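Local coordinates for protein DNA polymerase beta (Leishmania infantum, PDB 4P4M) that catalyses the addition of deoxynucleotides to DNA as a family X polymerase and probably serves base excision repair in the parasite, at residues P135-T138 and D139-V143; L309-Y313 and G314-L318. One frame throughout, in Å; residues are numbered along the deposited sequence.

Contact 1. Residues P135-T138 and D139-V143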
ATOM      1  N   PRO A 135      23.565  16.196  -0.533  1.00 76.01           N
ATOM      2  CA  PRO A 135      23.166  15.990  -1.928  1.00 62.21           C
ATOM      3  C   PRO A 135      22.833  14.539  -2.258  1.00 62.51           C
ATOM      4  O   PRO A 135      22.057  14.287  -3.180  1.00 66.26           O
ATOM      5  CB  PRO A 135      24.405  16.438  -2.710  1.00 66.37           C
ATOM      6  CG  PRO A 135      25.565  16.311  -1.737  1.00 71.06           C
ATOM      7  CD  PRO A 135      25.020  16.060  -0.353  1.00 78.08           C
ATOM      8  N   SER A 136      23.408  13.600  -1.516  1.00 65.68           N
ATOM      9  CA  SER A 136      23.202  12.182  -1.793  1.00 69.98           C
ATOM     10  C   SER A 136      21.760  11.728  -1.559  1.00 78.19           C
ATOM     11  O   SER A 136      21.278  10.811  -2.227  1.00 78.44           O
ATOM     12  CB  SER A 136      24.173  11.328  -0.974  1.00 76.37           C
ATOM     13  OG  SER A 136      24.173  11.711   0.390  1.00 83.80           O
ATOM     14  N   LEU A 137      21.075  12.368  -0.613  1.00 80.60           N
ATOM     15  CA  LEU A 137      19.695  12.005  -0.290  1.00 67.60           C
ATOM     16  C   LEU A 137      18.840  11.934  -1.544  1.00 55.94           C
ATOM     17  O   LEU A 137      18.909  12.813  -2.404  1.00 65.05           O
ATOM     18  CB  LEU A 137      19.075  13.007   0.687  1.00 54.63           C
ATOM     19  CG  LEU A 137      19.785  13.193   2.025  1.00 53.42           C
ATOM     20  CD1 LEU A 137      18.972  14.103   2.943  1.00 46.95           C
ATOM     21  CD2 LEU A 137      20.040  11.845   2.672  1.00 55.92           C
ATOM     22  N   THR A 138      18.031  10.884  -1.640  1.00 43.57           N
ATOM     23  CA  THR A 138      17.085  10.744  -2.734  1.00 49.81           C
ATOM     24  C   THR A 138      15.855  11.620  -2.512  1.00 66.98           C
ATOM     25  O   THR A 138      15.650  12.164  -1.424  1.00 63.99           O
ATOM     26  CB  THR A 138      16.612   9.285  -2.878  1.00 57.77           C
ATOM     27  OG1 THR A 138      15.757   8.941  -1.779  1.00 52.44           O
ATOM     28  CG2 THR A 138      17.805   8.336  -2.913  1.00 65.85           C
ATOM     29  N   ASP A 139      15.032  11.741  -3.547  1.00 71.29           N
ATOM     30  CA  ASP A 139      13.782  12.488  -3.454  1.00 64.94           C
ATOM     31  C   ASP A 139      12.812  11.877  -2.433  1.00 53.40           C
ATOM     32  O   ASP A 139      12.116  12.600  -1.716  1.00 61.95           O
ATOM     33  CB  ASP A 139      13.128  12.615  -4.836  1.00 55.09           C
ATOM     34  CG  ASP A 139      13.781  13.693  -5.691  1.00 68.66           C
ATOM     35  OD1 ASP A 139      14.777  14.301  -5.234  1.00 62.34           O
ATOM     36  OD2 ASP A 139      13.304  13.933  -6.820  1.00 78.57           O
ATOM     37  N   GLN A 140      12.779  10.552  -2.352  1.00 38.51           N
ATOM     38  CA  GLN A 140      11.899   9.878  -1.389  1.00 22.55           C
ATOM     39  C   GLN A 140      12.295  10.084   0.085  1.00 39.58           C
ATOM     40  O   GLN A 140      11.437  10.198   0.972  1.00 36.76           O
ATOM     41  CB  GLN A 140      11.832   8.380  -1.669  1.00 33.16           C
ATOM     42  CG  GLN A 140      11.057   7.627  -0.591  1.00 36.84           C
ATOM     43  CD  GLN A 140      10.695   6.206  -0.991  1.00 71.53           C
ATOM     44  OE1 GLN A 140      11.122   5.709  -2.039  1.00 72.84           O
ATOM     45  NE2 GLN A 140       9.901   5.541  -0.151  1.00 78.47           N
ATOM     46  N   GLN A 141      13.597  10.085   0.353  1.00 39.25           N
ATOM     47  CA  GLN A 141      14.084  10.337   1.705  1.00 34.70           C
ATOM     48  C   GLN A 141      13.778  11.775   2.090  1.00 32.63           C
ATOM     49  O   GLN A 141      13.508  12.080   3.260  1.00 29.15           O
ATOM     50  CB  GLN A 141      15.593  10.039   1.797  1.00 33.91           C
ATOM     51  CG  GLN A 141      15.886   8.545   1.901  1.00 32.53           C
ATOM     52  CD  GLN A 141      17.335   8.179   1.600  1.00 32.19           C
ATOM     53  OE1 GLN A 141      18.098   8.979   1.065  1.00 36.21           O
ATOM     54  NE2 GLN A 141      17.707   6.951   1.938  1.00 35.92           N
ATOM     55  N   ARG A 142      13.804  12.662   1.098  1.00 27.03           N
ATOM     56  CA  ARG A 142      13.563  14.078   1.351  1.00 27.11           C
ATOM     57  C   ARG A 142      12.128  14.337   1.797  1.00 27.71           C
ATOM     58  O   ARG A 142      11.874  15.238   2.602  1.00 25.21           O
ATOM     59  CB  ARG A 142      13.927  14.928   0.131  1.00 37.78           C
ATOM     60  CG  ARG A 142      15.405  14.846  -0.229  1.00 49.07           C
ATOM     61  CD  ARG A 142      15.847  15.943  -1.186  1.00 53.40           C
ATOM     62  NE  ARG A 142      17.208  15.698  -1.661  1.00 57.55           N
ATOM     63  CZ  ARG A 142      18.310  16.097  -1.029  1.00 62.63           C
ATOM     64  NH1 ARG A 142      18.223  16.775   0.108  1.00 59.99           N
ATOM     65  NH2 ARG A 142      19.503  15.821  -1.540  1.00 65.51           N
ATOM     66  N   VAL A 143      11.189  13.552   1.274  1.00 25.46           N
ATOM     67  CA  VAL A 143       9.799  13.659   1.712  1.00 23.16           C
ATOM     68  C   VAL A 143       9.646  13.180   3.153  1.00 28.51           C
ATOM     69  O   VAL A 143       8.934  13.795   3.949  1.00 24.88           O
ATOM     70  CB  VAL A 143       8.836  12.878   0.773  1.00 29.29           C
ATOM     71  CG1 VAL A 143       7.434  12.836   1.358  1.00 27.40           C
ATOM     72  CG2 VAL A 143       8.831  13.508  -0.614  1.00 30.37           C
TER
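Thr-138 and Gln-141 exchange bonds in a capping box at the start of a helix. Gln-141 N donates to Thr-138 OG1 over 3.2 Å, nearly straight at 164°; a Thr-138 chi1 of 71° sets this hydroxyl between the backbone N and carbonyl carbon, facing the first turn. In return Gln-141, with CG beside its own backbone N and the chain extended beyond, brings OE1 back to Thr-138 N at 3.3 Å, a weak bond. The first backbone bond of the helix runs from Arg-142 N to Thr-138 O (3.2 Å, 143°).

Van der Waals contacts with Leu-137 accompany the cap. Leu-137 CB sits over the centre of the Arg-142 guanidinium, 3.5 Å above its plane, and Leu-137 CD2 lies 3.8 Å from Gln-141 OE1. Hydrogen bonds from Arg-142 NH1 to Ala-131 O and from Arg-142 NH2 to Ile-134 O hold the guanidinium against Leu-137.

The box caps the N-terminus of helix 139-146 where the loop after helix 124-130 runs into it. Gln-141 NE2 binds Gly-106 O in the sodium-binding loop, Leu-137 packs on Phe-107, and Gln-140 and Val-143 of helix 139-146 touch Met-245 and Met-247 of strand 243-248.

Contact 2. Residues L309-Y313 and G314-L318. With nucleotides of chain C.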
ATOM      1  N   LEU A 309       0.033 -21.154  -3.650  1.00 21.39           N
ATOM      2  CA  LEU A 309       0.632 -19.821  -3.548  1.00 24.93           C
ATOM      3  C   LEU A 309      -0.500 -18.804  -3.362  1.00 20.89           C
ATOM      4  O   LEU A 309      -1.431 -18.762  -4.170  1.00 19.63           O
ATOM      5  CB  LEU A 309       1.388 -19.472  -4.835  1.00 24.12           C
ATOM      6  CG  LEU A 309       1.788 -17.995  -4.991  1.00 25.47           C
ATOM      7  CD1 LEU A 309       2.935 -17.666  -4.057  1.00 25.79           C
ATOM      8  CD2 LEU A 309       2.160 -17.667  -6.450  1.00 28.43           C
ATOM      9  N   LEU A 310      -0.427 -18.009  -2.297  1.00 19.57           N
ATOM     10  CA  LEU A 310      -1.382 -16.917  -2.060  1.00 17.00           C
ATOM     11  C   LEU A 310      -0.677 -15.553  -2.113  1.00 18.28           C
ATOM     12  O   LEU A 310       0.329 -15.330  -1.417  1.00 18.50           O
ATOM     13  CB  LEU A 310      -2.060 -17.090  -0.698  1.00 17.61           C
ATOM     14  CG  LEU A 310      -3.084 -16.015  -0.301  1.00 18.93           C
ATOM     15  CD1 LEU A 310      -4.267 -16.026  -1.280  1.00 18.46           C
ATOM     16  CD2 LEU A 310      -3.577 -16.206   1.142  1.00 22.50           C
ATOM     17  N   ASN A 311      -1.194 -14.651  -2.943  1.00 17.46           N
ATOM     18  CA  ASN A 311      -0.742 -13.255  -2.964  1.00 22.02           C
ATOM     19  C   ASN A 311      -1.932 -12.334  -3.268  1.00 18.84           C
ATOM     20  O   ASN A 311      -3.083 -12.783  -3.236  1.00 16.27           O
ATOM     21  CB  ASN A 311       0.427 -13.056  -3.958  1.00 18.37           C
ATOM     22  CG  ASN A 311       0.059 -13.444  -5.381  1.00 19.26           C
ATOM     23  OD1 ASN A 311      -1.098 -13.326  -5.779  1.00 17.52           O
ATOM     24  ND2 ASN A 311       1.046 -13.918  -6.155  1.00 21.30           N
ATOM     25  N   GLU A 312      -1.681 -11.053  -3.542  1.00 16.05           N
ATOM     26  CA  GLU A 312      -2.802 -10.141  -3.793  1.00 18.38           C
ATOM     27  C   GLU A 312      -3.520 -10.441  -5.103  1.00 19.81           C
ATOM     28  O   GLU A 312      -4.684 -10.060  -5.278  1.00 15.52           O
ATOM     29  CB  GLU A 312      -2.367  -8.663  -3.765  1.00 18.06           C
ATOM     30  CG  GLU A 312      -1.243  -8.299  -4.747  1.00 17.83           C
ATOM     31  CD  GLU A 312       0.135  -8.333  -4.094  1.00 24.99           C
ATOM     32  OE1 GLU A 312       0.486  -9.351  -3.450  1.00 22.09           O
ATOM     33  OE2 GLU A 312       0.867  -7.325  -4.217  1.00 23.34           O
ATOM     34  N   TYR A 313      -2.828 -11.124  -6.013  1.00 18.68           N
ATOM     35  CA  TYR A 313      -3.354 -11.355  -7.355  1.00 15.94           C
ATOM     36  C   TYR A 313      -4.229 -12.599  -7.467  1.00 16.45           C
ATOM     37  O   TYR A 313      -5.075 -12.689  -8.367  1.00 19.00           O
ATOM     38  CB  TYR A 313      -2.212 -11.412  -8.370  1.00 17.35           C
ATOM     39  CG  TYR A 313      -1.368 -10.161  -8.362  1.00 17.46           C
ATOM     40  CD1 TYR A 313      -1.926  -8.931  -8.688  1.00 16.62           C
ATOM     41  CD2 TYR A 313      -0.015 -10.203  -8.025  1.00 18.40           C
ATOM     42  CE1 TYR A 313      -1.159  -7.767  -8.671  1.00 14.73           C
ATOM     43  CE2 TYR A 313       0.757  -9.044  -8.014  1.00 20.01           C
ATOM     44  CZ  TYR A 313       0.174  -7.832  -8.347  1.00 18.57           C
ATOM     45  OH  TYR A 313       0.916  -6.661  -8.358  1.00 18.80           O
ATOM     46  N   GLY A 314      -4.042 -13.558  -6.561  1.00 18.73           N
ATOM     47  CA  GLY A 314      -4.884 -14.750  -6.610  1.00 17.60           C
ATOM     48  C   GLY A 314      -4.470 -15.862  -5.666  1.00 16.68           C
ATOM     49  O   GLY A 314      -3.500 -15.722  -4.916  1.00 15.87           O
ATOM     50  N   LEU A 315      -5.238 -16.951  -5.694  1.00 17.37           N
ATOM     51  CA  LEU A 315      -4.906 -18.187  -4.985  1.00 17.79           C
ATOM     52  C   LEU A 315      -4.574 -19.212  -6.060  1.00 18.63           C
ATOM     53  O   LEU A 315      -5.424 -19.508  -6.906  1.00 19.52           O
ATOM     54  CB  LEU A 315      -6.112 -18.661  -4.146  1.00 16.05           C
ATOM     55  CG  LEU A 315      -6.010 -20.008  -3.409  1.00 22.61           C
ATOM     56  CD1 LEU A 315      -4.916 -19.972  -2.319  1.00 18.99           C
ATOM     57  CD2 LEU A 315      -7.355 -20.413  -2.803  1.00 23.92           C
ATOM     58  N   PHE A 316      -3.344 -19.743  -6.050  1.00 18.49           N
ATOM     59  CA  PHE A 316      -2.865 -20.584  -7.159  1.00 16.43           C
ATOM     60  C   PHE A 316      -2.466 -21.977  -6.660  1.00 18.88           C
ATOM     61  O   PHE A 316      -1.688 -22.099  -5.719  1.00 21.40           O
ATOM     62  CB  PHE A 316      -1.665 -19.909  -7.860  1.00 21.42           C
ATOM     63  CG  PHE A 316      -1.957 -18.512  -8.344  1.00 21.80           C
ATOM     64  CD1 PHE A 316      -2.561 -18.306  -9.577  1.00 18.99           C
ATOM     65  CD2 PHE A 316      -1.652 -17.408  -7.550  1.00 21.61           C
ATOM     66  CE1 PHE A 316      -2.853 -17.012 -10.019  1.00 18.57           C
ATOM     67  CE2 PHE A 316      -1.934 -16.114  -7.977  1.00 18.12           C
ATOM     68  CZ  PHE A 316      -2.535 -15.912  -9.215  1.00 19.63           C
ATOM     69  N   LYS A 317      -3.012 -23.020  -7.284  1.00 19.27           N
ATOM     70  CA  LYS A 317      -2.762 -24.389  -6.840  1.00 21.67           C
ATOM     71  C   LYS A 317      -1.553 -24.957  -7.568  1.00 28.51           C
ATOM     72  O   LYS A 317      -1.637 -25.294  -8.750  1.00 24.67           O
ATOM     73  CB  LYS A 317      -3.998 -25.275  -7.078  1.00 20.85           C
ATOM     74  CG  LYS A 317      -3.936 -26.651  -6.361  1.00 23.01           C
ATOM     75  CD  LYS A 317      -5.256 -27.406  -6.556  1.00 23.54           C
ATOM     76  CE  LYS A 317      -5.209 -28.806  -5.959  1.00 32.51           C
ATOM     77  NZ  LYS A 317      -4.989 -28.780  -4.504  1.00 39.43           N
ATOM     78  N   LEU A 318      -0.434 -25.060  -6.853  1.00 26.05           N
ATOM     79  CA  LEU A 318       0.838 -25.442  -7.465  1.00 31.18           C
ATOM     80  C   LEU A 318       1.019 -26.954  -7.542  1.00 38.37           C
ATOM     81  O   LEU A 318       1.688 -27.453  -8.445  1.00 43.09           O
ATOM     82  CB  LEU A 318       2.017 -24.809  -6.714  1.00 34.99           C
ATOM     83  CG  LEU A 318       2.010 -23.280  -6.541  1.00 35.63           C
ATOM     84  CD1 LEU A 318       3.273 -22.801  -5.836  1.00 45.60           C
ATOM     85  CD2 LEU A 318       1.843 -22.569  -7.883  1.00 35.68           C
TER
ATOM     86  P    DA C   3       4.775 -12.984  -5.193  1.00 22.92           P
ATOM     87  OP1  DA C   3       3.835 -13.341  -6.282  1.00 22.40           O
ATOM     88  OP2  DA C   3       6.198 -13.389  -5.268  1.00 24.00           O
ATOM     89  O5'  DA C   3       4.778 -11.401  -5.010  1.00 22.26           O
ATOM     90  C5'  DA C   3       3.550 -10.704  -4.816  1.00 22.84           C
ATOM     91  C4'  DA C   3       3.846  -9.220  -4.713  1.00 23.95           C
ATOM     92  O4'  DA C   3       4.511  -8.947  -3.454  1.00 24.87           O
ATOM     93  C3'  DA C   3       4.758  -8.703  -5.823  1.00 25.46           C
ATOM     94  O3'  DA C   3       4.016  -7.738  -6.536  1.00 22.30           O
ATOM     95  C2'  DA C   3       5.917  -8.042  -5.078  1.00 30.77           C
ATOM     96  C1'  DA C   3       5.406  -7.881  -3.648  1.00 31.95           C
ATOM     97  N9   DA C   3       6.503  -7.978  -2.687  1.00 25.84           N
ATOM     98  C8   DA C   3       7.288  -9.076  -2.459  1.00 24.46           C
ATOM     99  N7   DA C   3       8.218  -8.881  -1.549  1.00 24.79           N
ATOM    100  C5   DA C   3       8.037  -7.563  -1.161  1.00 22.35           C
ATOM    101  C6   DA C   3       8.717  -6.750  -0.234  1.00 26.74           C
ATOM    102  N6   DA C   3       9.758  -7.183   0.500  1.00 25.94           N
ATOM    103  N1   DA C   3       8.287  -5.474  -0.096  1.00 30.36           N
ATOM    104  C2   DA C   3       7.252  -5.049  -0.839  1.00 23.94           C
ATOM    105  N3   DA C   3       6.543  -5.721  -1.747  1.00 21.18           N
ATOM    106  C4   DA C   3       6.985  -6.987  -1.860  1.00 22.03           C
ATOM    107  P    DT C   2       5.223 -17.614  -0.246  1.00 24.35           P
ATOM    108  OP1  DT C   2       4.202 -18.499  -0.851  1.00 26.63           O
ATOM    109  OP2  DT C   2       6.651 -18.013  -0.237  1.00 23.01           O
ATOM    110  O5'  DT C   2       5.148 -16.182  -0.943  1.00 25.84           O
ATOM    111  C5'  DT C   2       3.868 -15.577  -1.112  1.00 23.61           C
ATOM    112  C4'  DT C   2       4.054 -14.125  -1.511  1.00 24.94           C
ATOM    113  O4'  DT C   2       4.590 -13.371  -0.393  1.00 24.28           O
ATOM    114  C3'  DT C   2       4.993 -13.879  -2.700  1.00 25.02           C
ATOM    115  O3'  DT C   2       4.151 -13.523  -3.809  1.00 19.99           O
ATOM    116  C2'  DT C   2       5.883 -12.726  -2.229  1.00 21.47           C
ATOM    117  C1'  DT C   2       5.172 -12.225  -0.967  1.00 24.32           C
ATOM    118  N1   DT C   2       6.063 -11.506   0.009  1.00 23.31           N
ATOM    119  C2   DT C   2       5.702 -10.236   0.422  1.00 23.96           C
ATOM    120  O2   DT C   2       4.698  -9.654   0.057  1.00 25.03           O
ATOM    121  N3   DT C   2       6.566  -9.645   1.297  1.00 20.28           N
ATOM    122  C4   DT C   2       7.732 -10.180   1.799  1.00 26.85           C
ATOM    123  O4   DT C   2       8.430  -9.540   2.583  1.00 26.23           O
ATOM    124  C5   DT C   2       8.058 -11.509   1.341  1.00 25.46           C
ATOM    125  C7   DT C   2       9.318 -12.183   1.827  1.00 25.66           C
ATOM    126  C6   DT C   2       7.224 -12.103   0.474  1.00 25.60           C
ATOM    127  P    DC C   4       4.608  -7.053  -7.868  1.00 22.35           P
ATOM    128  OP1  DC C   4       3.510  -6.988  -8.860  1.00 21.14           O
ATOM    129  OP2  DC C   4       5.890  -7.708  -8.218  1.00 21.51           O
ATOM    130  O5'  DC C   4       4.958  -5.565  -7.399  1.00 20.19           O
ATOM    131  C5'  DC C   4       3.945  -4.720  -6.844  1.00 15.51           C
ATOM    132  C4'  DC C   4       4.450  -3.293  -6.717  1.00 19.59           C
ATOM    133  O4'  DC C   4       5.364  -3.233  -5.584  1.00 20.45           O
ATOM    134  C3'  DC C   4       5.198  -2.739  -7.927  1.00 18.22           C
ATOM    135  O3'  DC C   4       4.758  -1.384  -8.059  1.00 19.41           O
ATOM    136  C2'  DC C   4       6.674  -2.887  -7.532  1.00 21.97           C
ATOM    137  C1'  DC C   4       6.639  -2.799  -5.999  1.00 21.78           C
ATOM    138  N1   DC C   4       7.640  -3.678  -5.290  1.00 23.66           N
ATOM    139  C2   DC C   4       8.383  -3.126  -4.244  1.00 27.06           C
ATOM    140  O2   DC C   4       8.190  -1.937  -3.953  1.00 24.58           O
ATOM    141  N3   DC C   4       9.293  -3.894  -3.587  1.00 24.24           N
ATOM    142  C4   DC C   4       9.460  -5.170  -3.941  1.00 27.06           C
ATOM    143  N4   DC C   4      10.369  -5.882  -3.254  1.00 25.92           N
ATOM    144  C5   DC C   4       8.714  -5.760  -5.013  1.00 23.75           C
ATOM    145  C6   DC C   4       7.815  -4.990  -5.654  1.00 24.54           C
TER
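Asn-311 reaches from the turn of a tight hairpin to both Gly-314 and the DNA backbone. Asn-311 CB passes 3.8 Å from O3' of DT2 of chain C. At CG, which a chi1 of 59° holds between the backbone N and carbonyl carbon, the amide divides its work. Asn-311 OD1 accepts from Gly-314 N at 3.1 Å, the donor lying nearly along the C=O axis, and from Tyr-313 N at 2.8 Å, this one above the carbonyl plane; it also meets the edge of the Phe-316 ring. Asn-311 ND2 donates to OP1 of DA3 of chain C over 2.9 Å, with Glu-340 OE1 as a weak second partner. With bonds at both ends, the amide's rotation is fixed.

Tyr-313 carries the grip one phosphate further, its OH donating to OP1 of DC4 of chain C at 2.7 Å, while Glu-312 CG lies over one face of its ring. In the strands that flank the turn, Leu-309 and Phe-316 exchange two backbone bonds and run their side chains side by side, CD2 to CD2 4.0 Å. Asn-311 N closes on Gly-314 O. The bond from Tyr-313 N to Asn-311 OD1 makes an Asx turn at the bend of the 308-310/315-317 beta hairpin, part of the polymerase thumb, which holds consecutive phosphates of one DNA strand.

Contact 1 belongs to the fingers family region and contact 2 to the thumb region, on opposite sides of the chain's centre; their centres are about 35 Å apart and their nearest atoms about 16 Å. The bound dideoxythymidine triphosphate is held by palm and thumb residues, and contact 2 lies closer to it than contact 1: the side chain of Glu-312 is about 7 Å away and that of Gln-140 about 13 Å. Neither contact supplies a magnesium ligand: Gln-140 is about 11 Å from Asp-196, and Glu-312 about 12 Å from Asp-198, measured between side chains. Contact 2 bonds DNA phosphates directly, whereas contact 1 comes only to about 4 Å of the nucleic acid and links instead to the sodium-binding loop.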